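PDB 3GZA: putative alpha-L-fucosidase from Bacteroides thetaiotaomicron VPI-5482, which probably hydrolyses alpha-L-fucosidic linkages, releasing L-fucose from glycans. Local coordinates for residues R275-R280 and N292-N297; K69-K74 and Q331-M336; E381-Y386 and L423-S428; E375-G380 and V405-I410. All blocks are in the same frame, centred on the assembly; numbering follows the deposited sequence. Where two conformers were deposited one is given.

Interaction 1 (R275-R280 and N292-N297)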
loop_
_atom_site.group_PDB
_atom_site.type_symbol
_atom_site.label_atom_id
_atom_site.label_comp_id
_atom_site.label_asym_id
_atom_site.label_seq_id
_atom_site.Cartn_x
_atom_site.Cartn_y
_atom_site.Cartn_z
ATOM N N ARG A 275 -20.495 1.806 23.911
ATOM C CA ARG A 275 -21.591 2.338 23.146
ATOM C C ARG A 275 -22.489 1.204 22.652
ATOM O O ARG A 275 -22.557 0.864 21.441
ATOM C CB ARG A 275 -21.070 3.171 22.009
ATOM C CG ARG A 275 -20.459 4.477 22.510
ATOM C CD ARG A 275 -19.814 5.316 21.413
ATOM N NE ARG A 275 -19.546 6.664 21.933
ATOM C CZ ARG A 275 -19.620 7.798 21.235
ATOM N NH1 ARG A 275 -19.859 7.795 19.930
ATOM N NH2 ARG A 275 -19.444 8.963 21.853
ATOM N N GLY A 276 -23.201 0.624 23.618
ATOM C CA GLY A 276 -24.056 -0.532 23.360
ATOM C C GLY A 276 -25.510 -0.376 23.746
ATOM O O GLY A 276 -26.243 -1.352 23.753
ATOM N N ALA A 277 -25.968 0.833 24.066
ATOM C CA ALA A 277 -27.327 1.083 24.438
ATOM C C ALA A 277 -28.204 1.472 23.245
ATOM O O ALA A 277 -27.709 1.747 22.167
ATOM C CB ALA A 277 -27.386 2.242 25.518
ATOM N N ASN A 278 -29.501 1.409 23.483
ATOM C CA ASN A 278 -30.536 1.876 22.584
ATOM C C ASN A 278 -30.504 1.184 21.237
ATOM O O ASN A 278 -30.876 1.762 20.227
ATOM C CB ASN A 278 -30.385 3.396 22.412
ATOM C CG ASN A 278 -30.448 4.137 23.759
ATOM O OD1 ASN A 278 -31.254 3.804 24.613
ATOM N ND2 ASN A 278 -29.590 5.147 23.940
ATOM N N GLY A 279 -30.072 -0.073 21.257
ATOM C CA GLY A 279 -30.078 -0.879 20.025
ATOM C C GLY A 279 -28.823 -0.804 19.217
ATOM O O GLY A 279 -28.737 -1.392 18.120
ATOM N N ARG A 280 -27.835 -0.052 19.705
ATOM C CA ARG A 280 -26.535 0.051 19.072
ATOM C C ARG A 280 -25.527 -0.901 19.723
ATOM O O ARG A 280 -25.788 -1.492 20.770
ATOM C CB ARG A 280 -26.018 1.483 19.142
ATOM C CG ARG A 280 -26.968 2.466 18.517
ATOM C CD ARG A 280 -26.861 2.501 16.999
ATOM N NE ARG A 280 -25.642 3.155 16.527
ATOM C CZ ARG A 280 -25.072 2.973 15.341
ATOM N NH1 ARG A 280 -25.526 2.070 14.481
ATOM N NH2 ARG A 280 -23.973 3.613 15.058
ATOM N N ASN A 292 -25.678 6.800 23.282
ATOM C CA ASN A 292 -25.800 5.362 23.195
ATOM C C ASN A 292 -24.786 4.648 24.049
ATOM O O ASN A 292 -24.630 3.464 23.969
ATOM C CB ASN A 292 -25.773 4.939 21.744
ATOM C CG ASN A 292 -26.955 5.535 20.990
ATOM O OD1 ASN A 292 -28.039 5.692 21.541
ATOM N ND2 ASN A 292 -26.759 5.863 19.718
ATOM N N ILE A 293 -24.124 5.416 24.913
ATOM C CA ILE A 293 -23.269 4.819 25.937
ATOM C C ILE A 293 -24.137 4.087 26.971
ATOM O O ILE A 293 -25.241 4.508 27.265
ATOM C CB ILE A 293 -22.387 5.868 26.683
ATOM C CG1 ILE A 293 -23.211 6.986 27.263
ATOM C CG2 ILE A 293 -21.316 6.407 25.712
ATOM C CD1 ILE A 293 -22.400 8.039 28.085
ATOM N N TYR A 294 -23.680 2.927 27.451
ATOM C CA TYR A 294 -24.452 2.212 28.448
ATOM C C TYR A 294 -24.639 2.998 29.728
ATOM O O TYR A 294 -23.697 3.632 30.196
ATOM C CB TYR A 294 -23.771 0.879 28.822
ATOM C CG TYR A 294 -24.089 -0.316 27.909
ATOM C CD1 TYR A 294 -25.378 -0.724 27.747
ATOM C CD2 TYR A 294 -23.097 -0.984 27.253
ATOM C CE1 TYR A 294 -25.699 -1.791 26.935
ATOM C CE2 TYR A 294 -23.379 -2.064 26.460
ATOM C CZ TYR A 294 -24.678 -2.472 26.304
ATOM O OH TYR A 294 -25.016 -3.601 25.519
ATOM N N PRO A 295 -25.851 2.990 30.288
ATOM C CA PRO A 295 -26.041 3.537 31.622
ATOM C C PRO A 295 -25.159 2.877 32.669
ATOM O O PRO A 295 -24.768 1.692 32.539
ATOM C CB PRO A 295 -27.518 3.223 31.914
ATOM C CG PRO A 295 -28.114 3.149 30.625
ATOM C CD PRO A 295 -27.155 2.619 29.686
ATOM N N LEU A 296 -24.865 3.625 33.725
ATOM C CA LEU A 296 -24.066 3.097 34.823
ATOM C C LEU A 296 -24.664 1.827 35.420
ATOM O O LEU A 296 -23.919 0.892 35.716
ATOM C CB LEU A 296 -23.933 4.182 35.918
ATOM C CG LEU A 296 -23.174 3.751 37.192
ATOM C CD1 LEU A 296 -21.763 3.408 36.874
ATOM C CD2 LEU A 296 -23.270 4.804 38.298
ATOM N N ASN A 297 -25.981 1.755 35.580
ATOM C CA ASN A 297 -26.613 0.588 36.182
ATOM C C ASN A 297 -26.374 -0.663 35.324
ATOM O O ASN A 297 -26.072 -1.745 35.846
ATOM C CB ASN A 297 -28.102 0.787 36.484
#
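Asn278 and Asn292 join by their side-chain amides: ND2 of Asn278 donates to OD1 of Asn292 over 2.9 Å, reaching a lone pair in the acceptor's carbonyl plane. Asn292 CG lies beside its own backbone N (chi1 -62°), and the two amide planes stand 73° apart, an oblique meeting and not a stack. ND2 of Asn292 turns instead to Asp289, which leaves both ends of that amide engaged. A second bond runs from Ala277 N to Asn292 O, 3.0 Å long, and CA of Arg275 adds a C-H...O contact of 3.3 Å to Asn292 O. The residues concerned belong to the loop that links strand 264-273 of the TIM barrel to helix 296-304, which includes a type I' turn from Ala277 to Arg280. Further out, the Tyr294 ring lies against the Gly276-Ala277 peptide, with Gly276 C 3.4 Å above the ring plane and Gly276 CA in a CH-pi contact. An alanine in place of Tyr294 would probably leave this peptide without its aromatic cover and open a gap beside Gly276. Ala277 CB packs 4.2 Å from Tyr294 CD1, while CG of Arg275 touches CG2 of Ile293 at 3.8 Å before its guanidinium runs on to a salt bridge with Asp329.

Interaction 2 (K69-K74 and Q331-M336)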
loop_
_atom_site.group_PDB
_atom_site.type_symbol
_atom_site.label_atom_id
_atom_site.label_comp_id
_atom_site.label_asym_id
_atom_site.label_seq_id
_atom_site.Cartn_x
_atom_site.Cartn_y
_atom_site.Cartn_z
ATOM N N LYS A 69 -8.557 4.494 32.728
ATOM C CA LYS A 69 -8.105 4.291 34.065
ATOM C C LYS A 69 -9.180 4.631 35.068
ATOM O O LYS A 69 -9.326 3.954 36.080
ATOM C CB LYS A 69 -6.840 5.125 34.336
ATOM C CG LYS A 69 -6.307 5.006 35.741
ATOM C CD LYS A 69 -4.954 5.692 35.881
ATOM C CE LYS A 69 -4.347 5.461 37.262
ATOM N NZ LYS A 69 -3.079 6.206 37.463
ATOM N N ALA A 70 -9.960 5.664 34.769
ATOM C CA ALA A 70 -11.016 6.105 35.705
ATOM C C ALA A 70 -12.106 5.063 35.923
ATOM O O ALA A 70 -12.862 5.152 36.894
ATOM C CB ALA A 70 -11.633 7.425 35.245
ATOM N N ALA A 71 -12.220 4.117 34.992
ATOM C CA ALA A 71 -13.207 3.035 35.114
ATOM C C ALA A 71 -12.710 1.859 35.927
ATOM O O ALA A 71 -13.495 1.027 36.349
ATOM C CB ALA A 71 -13.663 2.592 33.715
ATOM N N GLY A 72 -11.410 1.822 36.189
ATOM C CA GLY A 72 -10.777 0.679 36.800
ATOM C C GLY A 72 -9.906 -0.148 35.857
ATOM O O GLY A 72 -9.354 -1.148 36.300
ATOM N N CYS A 73 -9.757 0.263 34.602
ATOM C CA CYS A 73 -8.939 -0.486 33.630
ATOM C C CYS A 73 -7.470 -0.491 34.033
ATOM O O CYS A 73 -6.926 0.546 34.462
ATOM C CB CYS A 73 -9.065 0.145 32.236
ATOM S SG CYS A 73 -10.781 0.083 31.674
ATOM N N LYS A 74 -6.862 -1.681 33.951
ATOM C CA LYS A 74 -5.463 -1.891 34.314
ATOM C C LYS A 74 -4.575 -2.104 33.092
ATOM O O LYS A 74 -3.336 -2.148 33.215
ATOM C CB LYS A 74 -5.301 -3.025 35.346
ATOM C CG LYS A 74 -6.047 -2.765 36.636
ATOM C CD LYS A 74 -5.539 -1.525 37.348
ATOM C CE LYS A 74 -6.277 -1.303 38.671
ATOM N NZ LYS A 74 -6.093 -2.433 39.578
ATOM N N GLN A 331 -16.954 10.622 31.200
ATOM C CA GLN A 331 -17.680 10.831 32.449
ATOM C C GLN A 331 -18.300 9.511 32.896
ATOM O O GLN A 331 -18.264 9.197 34.056
ATOM C CB GLN A 331 -18.711 11.931 32.300
ATOM C CG GLN A 331 -19.644 12.128 33.463
ATOM C CD GLN A 331 -18.929 12.458 34.773
ATOM O OE1 GLN A 331 -17.841 13.057 34.790
ATOM N NE2 GLN A 331 -19.554 12.082 35.880
ATOM N N ARG A 332 -18.912 8.773 31.978
ATOM C CA ARG A 332 -19.547 7.486 32.323
ATOM C C ARG A 332 -18.537 6.481 32.863
ATOM O O ARG A 332 -18.836 5.700 33.764
ATOM C CB ARG A 332 -20.252 6.876 31.107
ATOM C CG ARG A 332 -20.991 5.582 31.358
ATOM C CD ARG A 332 -22.064 5.692 32.492
ATOM N NE ARG A 332 -22.847 6.942 32.521
ATOM C CZ ARG A 332 -23.858 7.231 31.704
ATOM N NH1 ARG A 332 -24.214 6.402 30.734
ATOM N NH2 ARG A 332 -24.464 8.388 31.793
ATOM N N LEU A 333 -17.371 6.449 32.241
ATOM C CA LEU A 333 -16.270 5.628 32.694
ATOM C C LEU A 333 -15.870 5.982 34.121
ATOM O O LEU A 333 -15.666 5.081 34.940
ATOM C CB LEU A 333 -15.086 5.747 31.738
ATOM C CG LEU A 333 -15.284 5.073 30.382
ATOM C CD1 LEU A 333 -14.234 5.536 29.348
ATOM C CD2 LEU A 333 -15.317 3.516 30.450
ATOM N N LYS A 334 -15.756 7.269 34.412
ATOM C CA LYS A 334 -15.413 7.701 35.764
ATOM C C LYS A 334 -16.493 7.242 36.731
ATOM O O LYS A 334 -16.211 6.742 37.840
ATOM C CB LYS A 334 -15.245 9.210 35.810
ATOM C CG LYS A 334 -14.986 9.727 37.225
ATOM C CD LYS A 334 -15.023 11.228 37.198
ATOM C CE LYS A 334 -14.670 11.845 38.530
ATOM N NZ LYS A 334 -15.732 11.632 39.531
ATOM N N GLU A 335 -17.755 7.427 36.340
ATOM C CA GLU A 335 -18.859 6.994 37.182
ATOM C C GLU A 335 -18.771 5.475 37.498
ATOM O O GLU A 335 -19.082 5.056 38.621
ATOM C CB GLU A 335 -20.201 7.321 36.532
ATOM C CG GLU A 335 -20.523 8.811 36.433
ATOM C CD GLU A 335 -21.692 9.138 35.561
ATOM O OE1 GLU A 335 -22.305 8.214 34.987
ATOM O OE2 GLU A 335 -21.989 10.368 35.439
HETATM N N MSE A 336 -18.391 4.667 36.509
HETATM C CA MSE A 336 -18.244 3.204 36.688
HETATM C C MSE A 336 -17.168 2.870 37.725
HETATM O O MSE A 336 -17.403 2.118 38.657
HETATM C CB MSE A 336 -17.919 2.543 35.374
HETATM C CG MSE A 336 -17.907 1.056 35.467
HETATM SE SE MSE A 336 -17.490 0.221 33.821
HETATM C CE MSE A 336 -17.749 -1.591 34.276
#
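Leu333 meets the 69-74 segment with both its backbone and its side chain. Its carbonyl O receives a C-H...O contact from Ala71 CA at 3.2 Å, and CB of Ala71 lies 3.4 Å from the same Leu333 O. With chi1 at -71°, CG of Leu333 sits beside its own backbone N, and the CD2 branch beyond it rests 3.8 Å from Ala71 CB. One residue on, Lys334 offers only CA and CB: Ala70 CB comes within 3.8 Å of Lys334 CA and 4.1 Å of Lys334 CB. The rest of the lysine leads away to a salt bridge with Asp338. Glu335 points away from the contact and is tied within the helix, OE1 to Arg332 NE and OE2 to Gln331 NE2. Met336, a selenomethionine, closes the set with its backbone C 4.3 Å from Ala71 O. Small residues permit this closeness, and a Schellman motif at Gly72 turns the chain out of helix 61-69 toward strand 75-79. In the barrel, helix 327-344 lies beside that turn while Leu333 and Met336 press on strand 312-317, Met336 also reaching Met22 of strand 22-26 and Leu299 of helix 296-304.

Interaction 3 (E381-Y386 and L423-S428)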
loop_
_atom_site.group_PDB
_atom_site.type_symbol
_atom_site.label_atom_id
_atom_site.label_comp_id
_atom_site.label_asym_id
_atom_site.label_seq_id
_atom_site.Cartn_x
_atom_site.Cartn_y
_atom_site.Cartn_z
ATOM N N GLU A 381 -8.062 -23.540 40.431
ATOM C CA GLU A 381 -9.456 -23.494 40.803
ATOM C C GLU A 381 -9.734 -24.761 41.590
ATOM O O GLU A 381 -10.007 -25.843 41.046
ATOM C CB GLU A 381 -10.321 -23.294 39.544
ATOM C CG GLU A 381 -10.225 -21.837 39.137
ATOM C CD GLU A 381 -10.694 -21.489 37.744
ATOM O OE1 GLU A 381 -11.178 -22.393 37.011
ATOM O OE2 GLU A 381 -10.563 -20.300 37.398
ATOM N N ARG A 382 -9.661 -24.634 42.916
ATOM C CA ARG A 382 -9.828 -25.779 43.800
ATOM C C ARG A 382 -11.246 -25.975 44.276
ATOM O O ARG A 382 -11.682 -27.093 44.488
ATOM C CB ARG A 382 -8.905 -25.640 45.017
ATOM C CG ARG A 382 -7.488 -25.428 44.596
ATOM C CD ARG A 382 -6.519 -25.318 45.737
ATOM N NE ARG A 382 -5.146 -25.409 45.244
ATOM C CZ ARG A 382 -4.118 -25.862 45.964
ATOM N NH1 ARG A 382 -4.275 -26.259 47.212
ATOM N NH2 ARG A 382 -2.909 -25.941 45.427
ATOM N N ILE A 383 -11.958 -24.873 44.470
ATOM C CA ILE A 383 -13.324 -24.894 44.955
ATOM C C ILE A 383 -14.249 -25.405 43.850
ATOM O O ILE A 383 -14.164 -24.943 42.711
ATOM C CB ILE A 383 -13.769 -23.465 45.416
ATOM C CG1 ILE A 383 -12.983 -23.046 46.672
ATOM C CG2 ILE A 383 -15.300 -23.408 45.724
ATOM C CD1 ILE A 383 -13.278 -21.580 47.091
ATOM N N ARG A 384 -15.066 -26.406 44.178
ATOM C CA ARG A 384 -16.039 -26.971 43.237
ATOM C C ARG A 384 -17.472 -26.759 43.654
ATOM O O ARG A 384 -18.338 -26.744 42.802
ATOM C CB ARG A 384 -15.767 -28.459 43.029
ATOM C CG ARG A 384 -14.516 -28.726 42.192
ATOM C CD ARG A 384 -14.662 -28.190 40.800
ATOM N NE ARG A 384 -13.494 -28.486 39.974
ATOM C CZ ARG A 384 -13.287 -29.633 39.352
ATOM N NH1 ARG A 384 -14.128 -30.662 39.504
ATOM N NH2 ARG A 384 -12.177 -29.781 38.619
ATOM N N GLN A 385 -17.738 -26.668 44.955
ATOM C CA GLN A 385 -19.091 -26.410 45.464
ATOM C C GLN A 385 -18.930 -25.617 46.754
ATOM O O GLN A 385 -18.106 -25.975 47.587
ATOM C CB GLN A 385 -19.842 -27.708 45.791
ATOM C CG GLN A 385 -20.194 -28.648 44.610
ATOM C CD GLN A 385 -21.358 -28.175 43.750
ATOM O OE1 GLN A 385 -22.186 -27.376 44.181
ATOM N NE2 GLN A 385 -21.450 -28.712 42.538
ATOM N N TYR A 386 -19.706 -24.547 46.916
ATOM C CA TYR A 386 -19.656 -23.770 48.156
ATOM C C TYR A 386 -21.016 -23.212 48.535
ATOM O O TYR A 386 -21.927 -23.112 47.716
ATOM C CB TYR A 386 -18.664 -22.606 48.061
ATOM C CG TYR A 386 -19.140 -21.514 47.137
ATOM C CD1 TYR A 386 -19.996 -20.500 47.596
ATOM C CD2 TYR A 386 -18.773 -21.485 45.783
ATOM C CE1 TYR A 386 -20.464 -19.522 46.736
ATOM C CE2 TYR A 386 -19.219 -20.514 44.952
ATOM C CZ TYR A 386 -20.061 -19.530 45.415
ATOM O OH TYR A 386 -20.517 -18.541 44.572
ATOM N N LEU A 423 -18.575 -19.227 55.049
ATOM C CA LEU A 423 -18.322 -19.854 53.751
ATOM C C LEU A 423 -17.909 -21.301 53.996
ATOM O O LEU A 423 -16.974 -21.560 54.740
ATOM C CB LEU A 423 -17.185 -19.124 53.056
ATOM C CG LEU A 423 -16.637 -19.756 51.766
ATOM C CD1 LEU A 423 -17.682 -19.746 50.660
ATOM C CD2 LEU A 423 -15.403 -18.998 51.378
ATOM N N THR A 424 -18.643 -22.234 53.405
ATOM C CA THR A 424 -18.318 -23.654 53.487
ATOM C C THR A 424 -18.058 -24.154 52.071
ATOM O O THR A 424 -18.899 -23.974 51.192
ATOM C CB THR A 424 -19.462 -24.464 54.066
ATOM O OG1 THR A 424 -19.784 -23.942 55.362
ATOM C CG2 THR A 424 -19.076 -25.921 54.178
ATOM N N VAL A 425 -16.888 -24.732 51.854
ATOM C CA VAL A 425 -16.536 -25.344 50.567
ATOM C C VAL A 425 -16.827 -26.843 50.772
ATOM O O VAL A 425 -16.073 -27.543 51.461
ATOM C CB VAL A 425 -15.056 -25.110 50.220
ATOM C CG1 VAL A 425 -14.665 -25.815 48.889
ATOM C CG2 VAL A 425 -14.748 -23.611 50.124
ATOM N N SER A 426 -17.957 -27.310 50.248
ATOM C CA SER A 426 -18.368 -28.709 50.406
ATOM C C SER A 426 -17.692 -29.697 49.449
ATOM O O SER A 426 -17.653 -30.905 49.733
ATOM C CB SER A 426 -19.875 -28.828 50.271
ATOM O OG SER A 426 -20.312 -28.229 49.085
ATOM N N GLU A 427 -17.203 -29.190 48.312
ATOM C CA GLU A 427 -16.503 -30.011 47.345
ATOM C C GLU A 427 -15.304 -29.224 46.866
ATOM O O GLU A 427 -15.419 -28.047 46.534
ATOM C CB GLU A 427 -17.414 -30.376 46.161
ATOM C CG GLU A 427 -16.834 -31.473 45.249
ATOM C CD GLU A 427 -17.538 -31.594 43.882
ATOM O OE1 GLU A 427 -18.720 -31.171 43.756
ATOM O OE2 GLU A 427 -16.888 -32.109 42.925
ATOM N N SER A 428 -14.143 -29.866 46.823
ATOM C CA SER A 428 -12.921 -29.234 46.329
ATOM C C SER A 428 -11.950 -30.314 45.869
ATOM O O SER A 428 -11.965 -31.443 46.384
ATOM C CB SER A 428 -12.293 -28.319 47.400
ATOM O OG SER A 428 -12.022 -29.060 48.584
HETATM O O HOH W 1 -17.138 -30.662 40.536
HETATM O O HOH W 2 -20.236 -30.707 41.811
#
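Ser426 and Glu427 both face Gln385 across the strand pair, a classic beta bulge that crowds two N-H groups onto one carbonyl. Gln385 O takes weak bonds from Ser426 N and Glu427 N, the former bent to 124° at its hydrogen and the latter stretched to 3.4 Å. A second irregularity lies on the other strand: the register slips by one at Arg384, between the Ile383-Ser428 and Gln385-Glu427 pairs, and Glu427 O is gripped twice, by Arg384 N at 2.9 Å and by Gln385 N at 3.1 Å, both arriving from the same face of its carbonyl plane. On the side carrying Gln385 and Glu427, CG of the glutamine comes within 3.0 Å of Glu427 OE1. CB of Arg384 lies 3.7 Å from the carboxylate carbon CD of Glu427. Their charged ends stay separate and are joined by a water that accepts from Arg384 NH1 and donates to Glu427 OE2 at 2.8 Å; the nearby positive charge would probably help keep the carboxylate ionised. The side carrying Ile383, Val425 and Tyr386 is largely apolar. Ile383 and Val425 cross at about a right angle, CG1 against CG2 at 3.9 Å. Tyr386 holds CG in the crowded position between its backbone N and carbonyl carbon (chi1 70°), and its CD1 touches Leu423 CD1 at 3.9 Å, while OH of the tyrosine is bonded to Glu411 and Arg409. Tyr386 and Leu423 both also touch Ile373 of strand 366-375, in the other sheet. Two antiparallel sheets packed through an apolar core are consistent with the beta sandwich of an F5/8 type C domain.

Interaction 4 (E375-G380 and V405-I410)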
loop_
_atom_site.group_PDB
_atom_site.type_symbol
_atom_site.label_atom_id
_atom_site.label_comp_id
_atom_site.label_asym_id
_atom_site.label_seq_id
_atom_site.Cartn_x
_atom_site.Cartn_y
_atom_site.Cartn_z
ATOM N N GLU A 375 -10.058 -16.984 45.244
ATOM C CA GLU A 375 -9.042 -18.000 45.421
ATOM C C GLU A 375 -7.685 -17.408 45.020
ATOM O O GLU A 375 -7.632 -16.421 44.295
ATOM C CB GLU A 375 -9.323 -19.231 44.563
ATOM C CG GLU A 375 -10.548 -19.998 44.954
ATOM C CD GLU A 375 -10.737 -21.268 44.129
ATOM O OE1 GLU A 375 -11.375 -21.141 43.076
ATOM O OE2 GLU A 375 -10.277 -22.378 44.566
ATOM N N ASN A 376 -6.597 -18.004 45.531
ATOM C CA ASN A 376 -5.238 -17.639 45.122
ATOM C C ASN A 376 -5.043 -18.333 43.748
ATOM O O ASN A 376 -4.671 -19.500 43.662
ATOM C CB ASN A 376 -4.212 -18.135 46.143
ATOM C CG ASN A 376 -2.901 -17.422 46.038
ATOM O OD1 ASN A 376 -2.737 -16.519 45.234
ATOM N ND2 ASN A 376 -1.966 -17.796 46.897
ATOM N N ILE A 377 -5.383 -17.613 42.693
ATOM C CA ILE A 377 -5.427 -18.175 41.346
ATOM C C ILE A 377 -4.151 -18.877 40.850
ATOM O O ILE A 377 -4.235 -19.837 40.075
ATOM C CB ILE A 377 -5.947 -17.132 40.327
ATOM C CG1 ILE A 377 -6.619 -17.839 39.116
ATOM C CG2 ILE A 377 -4.859 -16.135 39.951
ATOM C CD1 ILE A 377 -7.776 -18.728 39.529
ATOM N N LYS A 378 -2.981 -18.465 41.339
ATOM C CA LYS A 378 -1.739 -19.142 40.977
ATOM C C LYS A 378 -1.752 -20.638 41.339
ATOM O O LYS A 378 -1.040 -21.428 40.738
ATOM C CB LYS A 378 -0.514 -18.470 41.591
ATOM C CG LYS A 378 -0.328 -18.713 43.041
ATOM C CD LYS A 378 1.007 -18.142 43.515
ATOM C CE LYS A 378 0.935 -16.624 43.545
ATOM N N ASN A 379 -2.527 -21.001 42.357
ATOM C CA ASN A 379 -2.671 -22.376 42.794
ATOM C C ASN A 379 -3.889 -23.132 42.244
ATOM O O ASN A 379 -4.156 -24.245 42.670
ATOM C CB ASN A 379 -2.607 -22.412 44.318
ATOM C CG ASN A 379 -1.265 -21.917 44.835
ATOM O OD1 ASN A 379 -0.232 -22.161 44.224
ATOM N ND2 ASN A 379 -1.283 -21.211 45.939
ATOM N N GLY A 380 -4.587 -22.531 41.288
ATOM C CA GLY A 380 -5.695 -23.190 40.579
ATOM C C GLY A 380 -7.079 -22.947 41.113
ATOM O O GLY A 380 -7.256 -22.225 42.090
ATOM N N VAL A 405 -15.250 -20.343 41.803
ATOM C CA VAL A 405 -14.857 -19.092 42.413
ATOM C C VAL A 405 -13.734 -18.521 41.546
ATOM O O VAL A 405 -13.930 -17.522 40.864
ATOM C CB VAL A 405 -14.475 -19.270 43.887
ATOM C CG1 VAL A 405 -13.915 -17.971 44.414
ATOM C CG2 VAL A 405 -15.677 -19.707 44.707
ATOM N N GLY A 406 -12.567 -19.143 41.551
ATOM C CA GLY A 406 -11.454 -18.675 40.743
ATOM C C GLY A 406 -10.923 -17.369 41.302
ATOM O O GLY A 406 -10.935 -17.176 42.539
ATOM N N HIS A 407 -10.557 -16.445 40.428
ATOM C CA HIS A 407 -9.952 -15.196 40.842
ATOM C C HIS A 407 -10.894 -14.320 41.656
ATOM O O HIS A 407 -10.485 -13.755 42.665
ATOM C CB HIS A 407 -9.384 -14.441 39.658
ATOM C CG HIS A 407 -8.910 -13.082 40.041
ATOM N ND1 HIS A 407 -7.772 -12.910 40.794
ATOM C CD2 HIS A 407 -9.493 -11.862 39.926
ATOM C CE1 HIS A 407 -7.634 -11.619 41.054
ATOM N NE2 HIS A 407 -8.671 -10.975 40.570
ATOM N N LYS A 408 -12.165 -14.259 41.245
ATOM C CA LYS A 408 -13.141 -13.459 41.958
ATOM C C LYS A 408 -14.564 -13.885 41.684
ATOM O O LYS A 408 -14.932 -14.122 40.542
ATOM C CB LYS A 408 -12.994 -11.972 41.623
ATOM C CG LYS A 408 -13.923 -11.021 42.399
ATOM C CD LYS A 408 -13.491 -9.579 42.190
ATOM C CE LYS A 408 -12.343 -9.141 43.157
ATOM N NZ LYS A 408 -11.997 -7.679 42.972
ATOM N N ARG A 409 -15.351 -13.924 42.756
ATOM C CA ARG A 409 -16.751 -14.264 42.719
ATOM C C ARG A 409 -17.435 -13.163 43.484
ATOM O O ARG A 409 -17.059 -12.913 44.649
ATOM C CB ARG A 409 -17.015 -15.593 43.435
ATOM C CG ARG A 409 -18.486 -16.050 43.466
ATOM C CD ARG A 409 -18.946 -16.502 42.129
ATOM N NE ARG A 409 -20.365 -16.812 42.104
ATOM C CZ ARG A 409 -21.279 -16.223 41.343
ATOM N NH1 ARG A 409 -20.999 -15.218 40.536
ATOM N NH2 ARG A 409 -22.533 -16.633 41.422
ATOM N N ILE A 410 -18.445 -12.543 42.868
ATOM C CA ILE A 410 -19.280 -11.563 43.573
ATOM C C ILE A 410 -20.627 -12.209 43.721
ATOM O O ILE A 410 -21.205 -12.628 42.736
ATOM C CB ILE A 410 -19.382 -10.213 42.819
ATOM C CG1 ILE A 410 -18.000 -9.552 42.758
ATOM C CG2 ILE A 410 -20.395 -9.212 43.518
ATOM C CD1 ILE A 410 -17.883 -8.361 41.818
HETATM O O HOH W 3 -13.317 -22.503 41.709
HETATM O O HOH W 4 -6.377 -14.538 42.560
#
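Glu375 and Gly406 are joined by a reciprocal pair of hydrogen bonds in what is consistent with an F5/8 type C beta sandwich, where the end of strand 366-375 meets the loop leading into strand 409-418. Glu375 N donates to Gly406 O at 2.9 Å, nearly along the C=O axis, and Gly406 N returns a 2.8 Å bond to Glu375 OE1, on the anti lone pair of that oxygen. CG beside the backbone N (chi1 -67°) and an extended chain beyond it carry OE1 to Gly406 N. OE1 also accepts from a water, which in turn accepts from Val405 N. The other oxygen, OE2, takes the backbone N-H groups of Arg382 and Ile383, so four donors hold the buried carboxylate and would probably stabilise its charge. An alanine in place of Glu375 would probably leave the N-H groups of Gly406, Arg382 and Ile383 without this acceptor and let the loops shift. Gly406 has positive phi (70°), a backbone shape that a residue without a side chain adopts easily. Ile377 lies against the Gly406-His407 link, CD1 3.9 Å from Gly406 C, and it also meets Leu15 and His18, which joins the sandwich to helix 15-20 of the fucosidase-family region. His407 bonds through NE2 to Glu21. Its ND1 lies 2.8 Å from a water that accepts from Ile377 N at 3.2 Å.

Interactions 1 and 2 belong to the barrel and meet at helix 327-344: Arg332, on the helix of interaction 2, donates to the carbonyl of Tyr294 in interaction 1. Yet interaction 2 is buried and rests on small apolar groups and C-H...O contacts, whereas interaction 1, partly buried, relies on side-chain amides and an aromatic ring. Interactions 3 and 4 belong to the sandwich and are linked by Glu375 OE2, which accepts from the N-H groups of Arg382 and Ile383. Interaction 3 is partly buried and pairs strands backbone to backbone, with an apolar and a watered side; interaction 4 is buried and joins loops through one carboxylate and ordered water.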